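Putative oxidoreductase (Bacteroides fragilis NCTC 9343, PDB 3FHL) probably acts as a nucleotide-dependent oxidoreductase of the Gfo/Idh/MocA family, pairing an NAD-binding Rossmann fold with a C-terminal alpha/beta domain. Local coordinates at residues C[78-81]-C[82-86]; C[314-317]-C[318-322]; C[327-330]-C[331-334]. All blocks are in the same frame, centred on the assembly; numbering follows the deposited sequence.

Each contact is a local one, between successive turns of a single helix or at its end, and they come in chain order 1, 2, 3. Contact 1 lies on helix 78-87, between strands 68-71 and 91-95 of the six-stranded parallel sheet. Contacts 2 and 3 belong to the C-terminal part of the chain, on the consecutive helices 309-320 and 328-347, yet both also touch the Rossmann part: residues 314-322 meet strands 6-10, 31-37 and 91-95, and residues 327-334 meet strand 119-122 and helix 102-115. Their centres are about 17 Å (1 and 3), 19 Å (2 and 3) and 22 Å (1 and 2) apart. Late chain segments thus return to pack on the Rossmann part, consistent with one compact unit.

Contact 1. Residues C[78-81]-C[82-86]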
ATOM      1  N   HIS C  78       5.815  20.229 -28.672  1.00 46.71           N
ATOM      2  CA  HIS C  78       6.829  20.525 -27.635  1.00 43.44           C
ATOM      3  C   HIS C  78       8.288  20.358 -28.046  1.00 41.97           C
ATOM      4  O   HIS C  78       9.106  21.216 -27.742  1.00 38.05           O
ATOM      5  CB  HIS C  78       6.542  19.784 -26.328  1.00 42.23           C
ATOM      6  CG  HIS C  78       5.421  20.377 -25.530  1.00 41.54           C
ATOM      7  ND1 HIS C  78       5.231  20.103 -24.193  1.00 37.97           N
ATOM      8  CD2 HIS C  78       4.434  21.236 -25.881  1.00 37.93           C
ATOM      9  CE1 HIS C  78       4.173  20.764 -23.756  1.00 39.59           C
ATOM     10  NE2 HIS C  78       3.668  21.456 -24.762  1.00 42.01           N
ATOM     11  N   TYR C  79       8.605  19.277 -28.751  1.00 37.31           N
ATOM     12  CA  TYR C  79       9.949  19.093 -29.293  1.00 39.05           C
ATOM     13  C   TYR C  79      10.301  20.190 -30.306  1.00 41.18           C
ATOM     14  O   TYR C  79      11.368  20.799 -30.206  1.00 41.70           O
ATOM     15  CB  TYR C  79      10.085  17.710 -29.933  1.00 42.12           C
ATOM     16  CG  TYR C  79      11.283  17.538 -30.840  1.00 38.62           C
ATOM     17  CD1 TYR C  79      12.574  17.461 -30.322  1.00 40.15           C
ATOM     18  CD2 TYR C  79      11.119  17.439 -32.227  1.00 46.10           C
ATOM     19  CE1 TYR C  79      13.674  17.289 -31.157  1.00 39.39           C
ATOM     20  CE2 TYR C  79      12.213  17.271 -33.072  1.00 44.45           C
ATOM     21  CZ  TYR C  79      13.481  17.190 -32.530  1.00 44.23           C
ATOM     22  OH  TYR C  79      14.556  17.021 -33.365  1.00 47.35           O
ATOM     23  N   GLU C  80       9.402  20.434 -31.262  1.00 42.46           N
ATOM     24  CA  GLU C  80       9.638  21.411 -32.330  1.00 49.13           C
ATOM     25  C   GLU C  80       9.778  22.813 -31.744  1.00 45.61           C
ATOM     26  O   GLU C  80      10.715  23.540 -32.074  1.00 47.65           O
ATOM     27  CB  GLU C  80       8.498  21.384 -33.363  1.00 47.93           C
ATOM     28  CG  GLU C  80       8.746  22.245 -34.620  1.00 60.15           C
ATOM     29  CD  GLU C  80       7.478  22.532 -35.447  1.00 60.81           C
ATOM     30  OE1 GLU C  80       6.483  21.772 -35.359  1.00 65.54           O
ATOM     31  OE2 GLU C  80       7.483  23.534 -36.195  1.00 66.39           O
ATOM     32  N   TYR C  81       8.850  23.161 -30.854  1.00 42.54           N
ATOM     33  CA  TYR C  81       8.771  24.488 -30.253  1.00 39.63           C
ATOM     34  C   TYR C  81       9.943  24.799 -29.317  1.00 41.45           C
ATOM     35  O   TYR C  81      10.496  25.910 -29.356  1.00 41.56           O
ATOM     36  CB  TYR C  81       7.420  24.678 -29.556  1.00 40.78           C
ATOM     37  CG  TYR C  81       6.286  25.057 -30.493  1.00 43.33           C
ATOM     38  CD1 TYR C  81       6.336  24.740 -31.865  1.00 41.44           C
ATOM     39  CD2 TYR C  81       5.156  25.722 -30.012  1.00 40.07           C
ATOM     40  CE1 TYR C  81       5.292  25.085 -32.729  1.00 46.53           C
ATOM     41  CE2 TYR C  81       4.096  26.071 -30.870  1.00 45.42           C
ATOM     42  CZ  TYR C  81       4.175  25.745 -32.224  1.00 47.73           C
ATOM     43  OH  TYR C  81       3.145  26.091 -33.077  1.00 55.65           O
ATOM     44  N   ALA C  82      10.339  23.821 -28.500  1.00 38.70           N
ATOM     45  CA  ALA C  82      11.508  23.981 -27.620  1.00 35.95           C
ATOM     46  C   ALA C  82      12.799  24.071 -28.422  1.00 37.75           C
ATOM     47  O   ALA C  82      13.709  24.795 -28.034  1.00 38.19           O
ATOM     48  CB  ALA C  82      11.606  22.849 -26.597  1.00 36.40           C
ATOM     49  N   GLY C  83      12.868  23.327 -29.527  1.00 39.15           N
ATOM     50  CA  GLY C  83      14.021  23.362 -30.431  1.00 37.07           C
ATOM     51  C   GLY C  83      14.180  24.706 -31.128  1.00 39.19           C
ATOM     52  O   GLY C  83      15.288  25.228 -31.215  1.00 39.99           O
ATOM     53  N   MET C  84      13.065  25.255 -31.614  1.00 39.74           N
ATOM     54  CA  MET C  84      13.031  26.569 -32.257  1.00 41.37           C
ATOM     55  C   MET C  84      13.485  27.654 -31.296  1.00 43.59           C
ATOM     56  O   MET C  84      14.268  28.534 -31.669  1.00 41.79           O
ATOM     57  CB  MET C  84      11.621  26.904 -32.727  1.00 37.52           C
ATOM     58  CG  MET C  84      11.248  26.413 -34.124  1.00 50.27           C
ATOM     59  SD  MET C  84       9.539  26.899 -34.484  1.00 55.16           S
ATOM     60  CE  MET C  84       9.636  28.695 -34.368  1.00 45.45           C
ATOM     61  N   ALA C  85      12.989  27.581 -30.060  1.00 37.09           N
ATOM     62  CA  ALA C  85      13.339  28.553 -29.022  1.00 38.46           C
ATOM     63  C   ALA C  85      14.813  28.502 -28.638  1.00 38.37           C
ATOM     64  O   ALA C  85      15.440  29.547 -28.443  1.00 37.00           O
ATOM     65  CB  ALA C  85      12.442  28.379 -27.795  1.00 34.67           C
ATOM     66  N   LEU C  86      15.367  27.297 -28.554  1.00 36.90           N
ATOM     67  CA  LEU C  86      16.780  27.123 -28.221  1.00 37.24           C
ATOM     68  C   LEU C  86      17.692  27.576 -29.366  1.00 39.62           C
ATOM     69  O   LEU C  86      18.722  28.204 -29.129  1.00 39.28           O
ATOM     70  CB  LEU C  86      17.090  25.664 -27.867  1.00 38.73           C
ATOM     71  CG  LEU C  86      16.592  25.128 -26.520  1.00 35.16           C
ATOM     72  CD1 LEU C  86      16.775  23.611 -26.469  1.00 36.63           C
ATOM     73  CD2 LEU C  86      17.289  25.806 -25.346  1.00 30.47           C
TER
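Ala-82 and Met-84 each bond through N to a carbonyl of the preceding turn, those of His-78 and Glu-80. These backbone bonds are of the regular i to i+4 kind, with Met-84 N to Glu-80 O at 2.9 Å; Gly-83 N and Ala-85 N pair in the same way with the carbonyls of Tyr-79 and Tyr-81.

The side chains add contacts to the same carbonyls. Ala-82 CB sits 3.2 Å from His-78 O, and Met-84 CB lies 3.5 Å from Glu-80 O, with CG close behind. Met-84 keeps CG beside its own backbone N (chi1 -88°) and runs on extended at chi2 (180°), which puts its SD at a loose 4.3 Å from Glu-80 OE2; the bend at chi3 turns only the terminal CE.

Polar and aromatic groups find their partners outside this stretch. The His-78 imidazole is held at both nitrogens, NE2 by the carbonyl of Thr-73 and ND1 by that of Pro-97, which should fix its rotation. The Tyr-79 hydroxyl is hydrogen-bonded to Glu-107, while the Tyr-81 ring stacks with Phe-57.

Buried Ala-82, Ala-85 and Leu-86 rest on strand 91-95, and so this stretch belongs to the helical crossover of a right-handed beta-alpha-beta unit, strand 68-71, helix 78-87, strand 91-95, the building block of the Rossmann fold.

Contact 2. Residues C[314-317]-C[318-322]; sequences IYEH and LCLGQ
His-317 reaches forward along the chain with its imidazole to the backbone carbonyl of Gln-322, five residues on. With CG anti to the backbone N (chi1 176°), the ring is placed so that ND1 donates to Gln-322 O at 2.8 Å; the oxygen lies practically in the ring plane and the bond runs nearly along the C=O axis. The same oxygen also takes a CA-H...O contact from His-317 CA at 3.2 Å, so one residue grips it from both ring and backbone.

A second carbonyl is shared as well. Glu-316 O accepts Gln-322 N at 3.0 Å in a nearly straight bond and Leu-320 N in a weak one. Between these two donors the chain passes Gly-321, whose positive phi (64°) takes it out of the regular helix; a glycine in the left-handed region is a common way for a helix to terminate. Gln-322 bends at chi2 so that its own amide folds back to the backbone, NE2 meeting Leu-320 O at 2.9 Å from above the carbonyl plane.

Helix 309-320, although part of the C-terminal half of the protein, lies against Rossmann strands 6-10, 31-37 and 91-95. On the side facing that sheet, Ile-314 and Leu-318 run side by side, CG2 of the isoleucine beside CD1 of the leucine in the conformer described, and reach Val-93 and Asn-91 respectively. Next to them Cys-319 approaches the Tyr-315 ring obliquely: CB is 3.5 Å from CE1, and SG stands 4.6 Å from the ring centroid in a sulfur-aromatic contact. Tyr-315 itself stacks with His-30, while Ile-6 is touched by both Tyr-315 and Cys-319.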
ATOM      1  N   ILE C 314      14.363  29.501 -11.100  1.00 24.61           N
ATOM      2  CA  ILE C 314      14.846  29.858 -12.431  0.50 30.30           C
ATOM      3  C   ILE C 314      15.618  31.176 -12.380  1.00 33.18           C
ATOM      4  O   ILE C 314      16.716  31.288 -12.961  1.00 30.35           O
ATOM      5  CB  ILE C 314      13.694  29.911 -13.448  0.50 26.32           C
ATOM      6  CG1 ILE C 314      13.256  28.493 -13.780  0.50 28.35           C
ATOM      7  CG2 ILE C 314      14.094  30.669 -14.742  0.50 29.68           C
ATOM      8  CD1 ILE C 314      12.186  28.448 -14.783  0.50 18.07           C
ATOM      9  N   TYR C 315      15.074  32.139 -11.644  1.00 28.42           N
ATOM     10  CA  TYR C 315      15.729  33.424 -11.457  1.00 32.13           C
ATOM     11  C   TYR C 315      17.091  33.262 -10.788  1.00 34.44           C
ATOM     12  O   TYR C 315      18.087  33.794 -11.277  1.00 35.44           O
ATOM     13  CB  TYR C 315      14.845  34.401 -10.675  1.00 37.20           C
ATOM     14  CG  TYR C 315      15.639  35.538 -10.051  1.00 42.05           C
ATOM     15  CD1 TYR C 315      16.124  36.596 -10.834  1.00 41.93           C
ATOM     16  CD2 TYR C 315      15.931  35.536  -8.687  1.00 39.66           C
ATOM     17  CE1 TYR C 315      16.859  37.636 -10.260  1.00 44.85           C
ATOM     18  CE2 TYR C 315      16.682  36.556  -8.113  1.00 45.16           C
ATOM     19  CZ  TYR C 315      17.140  37.597  -8.901  1.00 44.41           C
ATOM     20  OH  TYR C 315      17.873  38.601  -8.314  1.00 52.62           O
ATOM     21  N   GLU C 316      17.128  32.519  -9.685  1.00 31.44           N
ATOM     22  CA  GLU C 316      18.370  32.288  -8.936  1.00 31.58           C
ATOM     23  C   GLU C 316      19.421  31.555  -9.755  1.00 32.38           C
ATOM     24  O   GLU C 316      20.604  31.790  -9.601  1.00 31.91           O
ATOM     25  CB  GLU C 316      18.090  31.584  -7.607  1.00 34.68           C
ATOM     26  CG  GLU C 316      17.371  32.499  -6.631  1.00 36.83           C
ATOM     27  CD  GLU C 316      17.226  31.926  -5.242  1.00 46.04           C
ATOM     28  OE1 GLU C 316      17.886  30.913  -4.925  1.00 47.29           O
ATOM     29  OE2 GLU C 316      16.440  32.509  -4.464  1.00 43.10           O
ATOM     30  N   HIS C 317      18.972  30.704 -10.661  1.00 31.86           N
ATOM     31  CA  HIS C 317      19.850  30.016 -11.578  1.00 32.07           C
ATOM     32  C   HIS C 317      20.440  30.946 -12.636  1.00 36.59           C
ATOM     33  O   HIS C 317      21.655  30.970 -12.830  1.00 34.54           O
ATOM     34  CB  HIS C 317      19.096  28.881 -12.262  1.00 34.04           C
ATOM     35  CG  HIS C 317      19.897  28.173 -13.308  1.00 33.96           C
ATOM     36  ND1 HIS C 317      21.058  27.487 -13.019  1.00 29.92           N
ATOM     37  CD2 HIS C 317      19.697  28.033 -14.638  1.00 28.18           C
ATOM     38  CE1 HIS C 317      21.537  26.950 -14.129  1.00 30.32           C
ATOM     39  NE2 HIS C 317      20.728  27.264 -15.125  1.00 35.93           N
ATOM     40  N   LEU C 318      19.570  31.681 -13.322  1.00 32.32           N
ATOM     41  CA  LEU C 318      19.965  32.512 -14.463  1.00 38.75           C
ATOM     42  C   LEU C 318      20.691  33.795 -14.043  1.00 38.23           C
ATOM     43  O   LEU C 318      21.607  34.249 -14.729  1.00 39.53           O
ATOM     44  CB  LEU C 318      18.739  32.869 -15.305  1.00 32.54           C
ATOM     45  CG  LEU C 318      18.059  31.767 -16.119  1.00 35.94           C
ATOM     46  CD1 LEU C 318      16.808  32.334 -16.732  1.00 28.86           C
ATOM     47  CD2 LEU C 318      18.978  31.170 -17.188  1.00 39.10           C
ATOM     48  N   CYS C 319      20.282  34.366 -12.913  1.00 37.22           N
ATOM     49  CA  CYS C 319      20.808  35.644 -12.459  1.00 38.48           C
ATOM     50  C   CYS C 319      21.820  35.559 -11.320  1.00 41.75           C
ATOM     51  O   CYS C 319      22.640  36.462 -11.179  1.00 43.71           O
ATOM     52  CB  CYS C 319      19.668  36.578 -12.079  1.00 38.16           C
ATOM     53  SG  CYS C 319      18.586  36.970 -13.458  1.00 41.68           S
ATOM     54  N   LEU C 320      21.770  34.497 -10.510  1.00 35.45           N
ATOM     55  CA  LEU C 320      22.680  34.372  -9.368  1.00 34.34           C
ATOM     56  C   LEU C 320      23.559  33.119  -9.390  1.00 31.71           C
ATOM     57  O   LEU C 320      24.229  32.812  -8.398  1.00 34.81           O
ATOM     58  CB  LEU C 320      21.925  34.467  -8.034  1.00 33.34           C
ATOM     59  CG  LEU C 320      21.033  35.682  -7.755  1.00 42.12           C
ATOM     60  CD1 LEU C 320      20.265  35.494  -6.450  1.00 39.50           C
ATOM     61  CD2 LEU C 320      21.842  36.967  -7.706  1.00 46.75           C
ATOM     62  N   GLY C 321      23.548  32.406 -10.516  1.00 31.83           N
ATOM     63  CA  GLY C 321      24.368  31.199 -10.716  1.00 32.19           C
ATOM     64  C   GLY C 321      24.074  29.990  -9.830  1.00 36.43           C
ATOM     65  O   GLY C 321      24.915  29.103  -9.692  1.00 37.05           O
ATOM     66  N   GLN C 322      22.890  29.953  -9.214  1.00 34.55           N
ATOM     67  CA  GLN C 322      22.507  28.835  -8.341  1.00 34.59           C
ATOM     68  C   GLN C 322      22.143  27.605  -9.177  1.00 32.10           C
ATOM     69  O   GLN C 322      21.807  27.752 -10.351  1.00 28.92           O
ATOM     70  CB  GLN C 322      21.343  29.250  -7.424  1.00 30.79           C
ATOM     71  CG  GLN C 322      21.660  30.443  -6.505  1.00 32.40           C
ATOM     72  CD  GLN C 322      22.944  30.246  -5.735  1.00 39.31           C
ATOM     73  OE1 GLN C 322      23.014  29.424  -4.822  1.00 39.14           O
ATOM     74  NE2 GLN C 322      23.980  31.000  -6.104  1.00 41.76           N
TER

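Contact 3. Residues C[327-330]-C[331-334]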
ATOM      1  N   HIS C 327      16.148  20.441 -14.107  1.00 30.00           N
ATOM      2  CA  HIS C 327      16.760  20.041 -15.373  1.00 38.08           C
ATOM      3  C   HIS C 327      15.845  19.112 -16.162  1.00 36.78           C
ATOM      4  O   HIS C 327      15.175  18.256 -15.586  1.00 35.06           O
ATOM      5  CB  HIS C 327      18.072  19.303 -15.132  1.00 37.62           C
ATOM      6  CG  HIS C 327      19.203  20.185 -14.707  1.00 53.29           C
ATOM      7  ND1 HIS C 327      19.642  20.254 -13.404  1.00 56.27           N
ATOM      8  CD2 HIS C 327      20.004  21.013 -15.419  1.00 62.17           C
ATOM      9  CE1 HIS C 327      20.656  21.098 -13.327  1.00 60.98           C
ATOM     10  NE2 HIS C 327      20.896  21.571 -14.537  1.00 68.76           N
ATOM     11  N   ALA C 328      15.829  19.284 -17.481  1.00 33.24           N
ATOM     12  CA  ALA C 328      15.070  18.408 -18.373  1.00 30.07           C
ATOM     13  C   ALA C 328      15.441  16.930 -18.238  1.00 33.69           C
ATOM     14  O   ALA C 328      14.585  16.059 -18.452  1.00 34.45           O
ATOM     15  CB  ALA C 328      15.227  18.859 -19.813  1.00 29.00           C
ATOM     16  N   GLN C 329      16.693  16.649 -17.861  1.00 29.13           N
ATOM     17  CA  GLN C 329      17.154  15.265 -17.649  1.00 33.59           C
ATOM     18  C   GLN C 329      16.324  14.567 -16.556  1.00 34.78           C
ATOM     19  O   GLN C 329      16.107  13.360 -16.622  1.00 34.09           O
ATOM     20  CB  GLN C 329      18.641  15.230 -17.296  1.00 34.90           C
ATOM     21  CG  GLN C 329      19.258  13.841 -17.152  1.00 38.66           C
ATOM     22  CD  GLN C 329      19.251  13.057 -18.443  1.00 44.24           C
ATOM     23  OE1 GLN C 329      19.650  13.566 -19.492  1.00 42.05           O
ATOM     24  NE2 GLN C 329      18.809  11.798 -18.374  1.00 40.46           N
ATOM     25  N   ASP C 330      15.846  15.339 -15.577  1.00 35.48           N
ATOM     26  CA  ASP C 330      14.982  14.806 -14.515  1.00 35.92           C
ATOM     27  C   ASP C 330      13.743  14.091 -15.061  1.00 34.17           C
ATOM     28  O   ASP C 330      13.407  13.022 -14.573  1.00 34.50           O
ATOM     29  CB  ASP C 330      14.571  15.892 -13.512  1.00 32.01           C
ATOM     30  CG  ASP C 330      15.705  16.305 -12.586  1.00 37.35           C
ATOM     31  OD1 ASP C 330      16.795  15.687 -12.615  1.00 36.88           O
ATOM     32  OD2 ASP C 330      15.504  17.258 -11.808  1.00 41.54           O
ATOM     33  N   ILE C 331      13.089  14.657 -16.076  1.00 31.07           N
ATOM     34  CA  ILE C 331      11.906  14.010 -16.655  1.00 32.22           C
ATOM     35  C   ILE C 331      12.266  12.791 -17.515  1.00 35.16           C
ATOM     36  O   ILE C 331      11.471  11.869 -17.620  1.00 33.95           O
ATOM     37  CB  ILE C 331      10.943  14.996 -17.381  1.00 34.57           C
ATOM     38  CG1 ILE C 331       9.510  14.451 -17.436  1.00 37.14           C
ATOM     39  CG2 ILE C 331      11.387  15.289 -18.789  1.00 33.76           C
ATOM     40  CD1 ILE C 331       8.847  14.235 -16.080  1.00 43.43           C
ATOM     41  N   LEU C 332      13.463  12.773 -18.102  1.00 33.36           N
ATOM     42  CA  LEU C 332      13.887  11.592 -18.843  1.00 34.92           C
ATOM     43  C   LEU C 332      14.118  10.445 -17.870  1.00 33.90           C
ATOM     44  O   LEU C 332      13.772   9.305 -18.167  1.00 33.56           O
ATOM     45  CB  LEU C 332      15.147  11.853 -19.666  1.00 34.42           C
ATOM     46  CG  LEU C 332      15.086  12.841 -20.830  1.00 30.59           C
ATOM     47  CD1 LEU C 332      16.283  12.549 -21.710  1.00 31.71           C
ATOM     48  CD2 LEU C 332      13.798  12.740 -21.648  1.00 32.75           C
ATOM     49  N   ASN C 333      14.698  10.766 -16.713  1.00 29.72           N
ATOM     50  CA  ASN C 333      14.889   9.811 -15.622  1.00 33.69           C
ATOM     51  C   ASN C 333      13.567   9.253 -15.102  1.00 35.62           C
ATOM     52  O   ASN C 333      13.433   8.047 -14.865  1.00 35.71           O
ATOM     53  CB  ASN C 333      15.665  10.471 -14.480  1.00 29.85           C
ATOM     54  CG  ASN C 333      17.119  10.753 -14.840  1.00 40.28           C
ATOM     55  OD1 ASN C 333      17.604  10.329 -15.892  1.00 35.47           O
ATOM     56  ND2 ASN C 333      17.823  11.462 -13.956  1.00 34.09           N
ATOM     57  N   VAL C 334      12.593  10.142 -14.943  1.00 33.59           N
ATOM     58  CA  VAL C 334      11.246   9.767 -14.522  1.00 32.81           C
ATOM     59  C   VAL C 334      10.605   8.815 -15.526  1.00 31.79           C
ATOM     60  O   VAL C 334      10.058   7.786 -15.134  1.00 28.35           O
ATOM     61  CB  VAL C 334      10.386  11.011 -14.293  1.00 31.73           C
ATOM     62  CG1 VAL C 334       8.900  10.669 -14.194  1.00 30.61           C
ATOM     63  CG2 VAL C 334      10.863  11.706 -13.048  1.00 30.04           C
TER
HETATM   64  O   HOH W   1      16.751  12.879 -11.657  1.00 39.78           O
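Gln-329 and Asn-333, one turn apart, join through their side-chain amides. Gln-329 runs CG out opposite its own amide nitrogen (chi1 -176°) and then bends at chi2 (64°), which curls the amide back over the next turn instead of letting it run out from the helix. NE2 thereby donates to Asn-333 OD1 at 3.1 Å in an almost straight bond. The acceptor oxygen lies in the plane of the Gln-329 amide, but from the other side the fit is less regular: NE2 stands above the plane of the Asn-333 carbonyl, off its lone pairs, and the two amide planes are turned 52° from each other. Asn-333 N also bonds to Gln-329 O, at 3.0 Å, so the pair is linked through backbone and side chain together.

The other end of the Asn-333 amide is used through a water, which accepts from ND2 at 2.9 Å and donates to Asp-330 OD1 at 3.0 Å. The second carboxylate oxygen of Asp-330, OD2, makes a salt bridge with Arg-126.

On the buried side the branched residues crowd the carbonyls of the first turn. Ile-331 keeps CG2 between its backbone N and carbonyl carbon, which brings that methyl to 3.3 Å from Ala-328 O, an oxygen that takes weak bonds from Ile-331 N and Leu-332 N. Val-334 has its CG2 3.2 Å from Asp-330 O, here with the methyl beside the backbone N and away from the carbonyl carbon. Ala-328 and Ile-331 rest on Val-121 of strand 119-122, while Val-334 faces helix 180-191.

Asn-333 thus acts as donor and acceptor at once, and the bonds to Gln-329 and the water should fix which way round its amide lies, while Arg-126 and the nearby N-terminal end of the helix would favour a charged Asp-330.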